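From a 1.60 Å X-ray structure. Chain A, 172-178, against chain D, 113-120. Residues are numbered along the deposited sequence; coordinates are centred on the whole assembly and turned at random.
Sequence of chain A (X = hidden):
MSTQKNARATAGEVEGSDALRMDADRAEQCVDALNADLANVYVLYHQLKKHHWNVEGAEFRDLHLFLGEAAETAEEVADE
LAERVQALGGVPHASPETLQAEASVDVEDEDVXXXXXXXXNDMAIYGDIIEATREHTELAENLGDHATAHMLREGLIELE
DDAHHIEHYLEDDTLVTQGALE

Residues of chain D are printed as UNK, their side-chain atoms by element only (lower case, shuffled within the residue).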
# COMPACT_ATOMS: atom_id res chain seq x y z
N ASP A 172 22.07 -1.85 -33.60
CA ASP A 172 23.29 -2.64 -33.73
C ASP A 172 24.36 -2.35 -32.70
O ASP A 172 25.46 -1.91 -33.00
CB ASP A 172 23.89 -2.46 -35.13
CG ASP A 172 24.30 -1.02 -35.43
OD1 ASP A 172 23.98 -0.07 -34.71
OD2 ASP A 172 25.03 -0.78 -36.42
N ASP A 173 24.02 -2.60 -31.45
CA ASP A 173 24.98 -2.56 -30.36
C ASP A 173 24.63 -3.71 -29.43
O ASP A 173 23.54 -4.27 -29.47
CB ASP A 173 24.89 -1.21 -29.64
CG ASP A 173 26.13 -0.89 -28.77
OD1 ASP A 173 27.16 -1.60 -28.87
OD2 ASP A 173 26.10 0.13 -28.01
N THR A 174 25.59 -4.06 -28.58
CA THR A 174 25.46 -5.15 -27.62
C THR A 174 26.66 -5.14 -26.70
O THR A 174 27.75 -4.65 -27.08
CB THR A 174 25.36 -6.56 -28.32
OG1 THR A 174 25.36 -7.60 -27.33
CG2 THR A 174 26.59 -6.86 -29.13
N LEU A 175 26.47 -5.61 -25.49
CA LEU A 175 27.59 -5.90 -24.60
C LEU A 175 28.41 -7.10 -25.04
O LEU A 175 29.55 -7.25 -24.66
CB LEU A 175 27.06 -6.15 -23.18
CG LEU A 175 26.57 -4.93 -22.42
CD1 LEU A 175 25.86 -5.37 -21.17
CD2 LEU A 175 27.74 -4.03 -22.02
N VAL A 176 27.80 -8.00 -25.80
CA VAL A 176 28.46 -9.24 -26.16
C VAL A 176 29.71 -8.96 -27.01
O VAL A 176 29.70 -8.14 -27.90
CB VAL A 176 27.52 -10.22 -26.91
CG1 VAL A 176 28.29 -11.47 -27.36
CG2 VAL A 176 26.35 -10.59 -26.05
N THR A 177 30.77 -9.72 -26.75
CA THR A 177 32.00 -9.64 -27.54
C THR A 177 32.35 -11.03 -28.06
O THR A 177 31.92 -12.03 -27.53
CB THR A 177 33.16 -9.16 -26.70
OG1 THR A 177 33.43 -10.13 -25.69
CG2 THR A 177 32.86 -7.92 -25.91
N GLN A 178 33.17 -11.08 -29.11
CA GLN A 178 33.62 -12.37 -29.62
C GLN A 178 34.30 -13.19 -28.52
O GLN A 178 34.14 -14.39 -28.44
CB GLN A 178 34.53 -12.19 -30.85
CG GLN A 178 34.15 -13.07 -32.07
CD GLN A 178 33.20 -12.38 -33.07
OE1 GLN A 178 33.64 -11.57 -33.90
NE2 GLN A 178 31.91 -12.73 -33.01
N UNK D 113 28.91 7.11 -27.43
CA UNK D 113 29.77 5.97 -27.67
C UNK D 113 28.97 4.69 -27.46
O UNK D 113 27.89 4.70 -26.85
c UNK D 113 32.56 7.44 -28.18
c UNK D 113 31.77 7.33 -27.05
c UNK D 113 33.20 8.62 -28.48
c UNK D 113 33.09 9.69 -27.64
c UNK D 113 31.64 8.43 -26.21
c UNK D 113 31.00 6.03 -26.78
c UNK D 113 32.29 9.64 -26.51
o UNK D 113 33.78 10.84 -27.98
N UNK D 114 29.50 3.60 -27.99
CA UNK D 114 28.88 2.30 -27.83
C UNK D 114 28.79 1.94 -26.34
O UNK D 114 29.48 2.51 -25.50
c UNK D 114 31.05 1.04 -27.96
o UNK D 114 31.29 0.30 -26.98
o UNK D 114 32.03 1.69 -28.46
c UNK D 114 29.68 1.23 -28.55
N UNK D 115 27.98 0.95 -26.03
CA UNK D 115 27.68 0.69 -24.60
C UNK D 115 28.86 0.19 -23.78
O UNK D 115 28.98 0.52 -22.63
c UNK D 115 25.88 -0.22 -22.98
c UNK D 115 26.54 -1.58 -25.04
c UNK D 115 26.38 -0.19 -24.45
c UNK D 115 25.68 1.11 -22.37
N UNK D 116 29.72 -0.61 -24.37
CA UNK D 116 30.88 -1.09 -23.62
C UNK D 116 31.83 0.06 -23.27
O UNK D 116 32.34 0.14 -22.15
c UNK D 116 32.66 -5.73 -23.04
c UNK D 116 31.64 -2.20 -24.32
n UNK D 116 31.53 -6.39 -22.79
c UNK D 116 31.75 -4.63 -25.05
n UNK D 116 33.67 -5.88 -22.19
n UNK D 116 32.81 -4.94 -24.12
c UNK D 116 30.88 -3.50 -24.49
N UNK D 117 32.06 0.95 -24.23
CA UNK D 117 32.88 2.13 -24.00
C UNK D 117 32.28 3.02 -22.92
O UNK D 117 32.96 3.42 -21.97
c UNK D 117 33.81 4.19 -25.10
c UNK D 117 33.00 2.90 -25.30
o UNK D 117 33.76 2.10 -26.22
N UNK D 118 30.99 3.22 -23.04
CA UNK D 118 30.26 4.10 -22.13
C UNK D 118 30.33 3.56 -20.71
O UNK D 118 30.68 4.25 -19.76
c UNK D 118 28.80 4.21 -22.60
o UNK D 118 28.69 4.84 -23.86
N UNK D 119 30.00 2.30 -20.57
CA UNK D 119 30.06 1.66 -19.24
C UNK D 119 31.46 1.63 -18.66
O UNK D 119 31.65 1.84 -17.48
c UNK D 119 27.64 -1.44 -19.29
c UNK D 119 27.12 0.96 -18.70
c UNK D 119 28.15 -0.12 -18.78
c UNK D 119 29.54 0.24 -19.28
N UNK D 120 32.47 1.38 -19.48
CA UNK D 120 33.85 1.44 -19.00
C UNK D 120 34.29 2.83 -18.48
O UNK D 120 34.99 2.92 -17.44
c UNK D 120 34.83 0.92 -20.08
O HOH W 1 29.24 -2.09 -27.13

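Position 113 carries one carbon leading into a ring of six carbons that bears a single oxygen. A phenol fits this pattern, so the residue is Tyr D113. Its CA-to-CB bond points away from chain A, and the closest approach of the side chain is from its CB to OD2 of Asp A173, 7.8 Å.

At position 114 there are two carbons, the second bearing two oxygens: a short carboxylate, hence Asp D114. Its CB lies 3.8 Å from OD2 of Asp A173, a contact of the carbon and not of the acid group. The carboxylate serves the chain's own helix instead, standing at the N-cap position. Its OD2 accepts from N of position 117 at 2.9 Å, with an N-H...acceptor angle of 166°.

Position 115 has four carbons, forked at the first, with one arm two carbons long. A beta-branched side chain of that size is isoleucine, Ile D115. Its CA-to-CB bond points toward chain A, and CG2 lies 3.5 Å from OD2 of Asp A173 and 4.1 Å from CD2 of Leu A175. The backbone contributes as well: N of Ile D115 donates to OD2 of Asp A173 at 2.9 Å, with an angle of 147°.

Three carbons, a nitrogen and then a carbon carrying two more nitrogens occupy position 116. This is a guanidinium on a three-carbon stem, Arg D116. Chi3 near 64° (p) helps bend the chain, and its end comes nearer to chain A although the CA-to-CB bond points sideways. NH1 donates to the backbone O of Leu A175 at 2.9 Å and 146°. That oxygen sits at the edge of the guanidinium, near its plane, while CG2 of Thr A177 lies over one face, 3.5 Å from NE.

Position 117 shows one carbon carrying an oxygen and a carbon, the signature of threonine. Thr D117 is out of reach of chain A; its OG1 donates to OD1 of Asp D114 at 2.9 Å, so both carboxylate oxygens are engaged by this one residue.

One carbon followed by one oxygen identifies position 118 as Ser D118. Its OG turns back to donate to O of Asp D114 at 3.0 Å, within the first turn of the helix.

Position 119 has four carbons forked at the second, which makes it Leu D119. Its CD2 meets CD2 of Leu A175 at 3.8 Å.

A lone carbon at position 120 gives Ala D120, whose CB stays 8.9 Å from CD2 of Leu A175, out of reach.

The contact sets an irregular segment of chain A against the start of a helix, burying 356 Å² in all. Two direct hydrogen bonds hold it: a carboxylate of chain A takes a free helix-start NH, and an arginine of chain D reaches a backbone carbonyl. Water 1 adds a bridge, accepting from N of Arg D116 at 3.2 Å and lying 2.8 Å from OD1 of Asp A173. Beside these polar links, Leu A175 packs against Ile D115 and Leu D119, one turn apart on the helix.

Chain D, residues 113-120: YDIRTSLA
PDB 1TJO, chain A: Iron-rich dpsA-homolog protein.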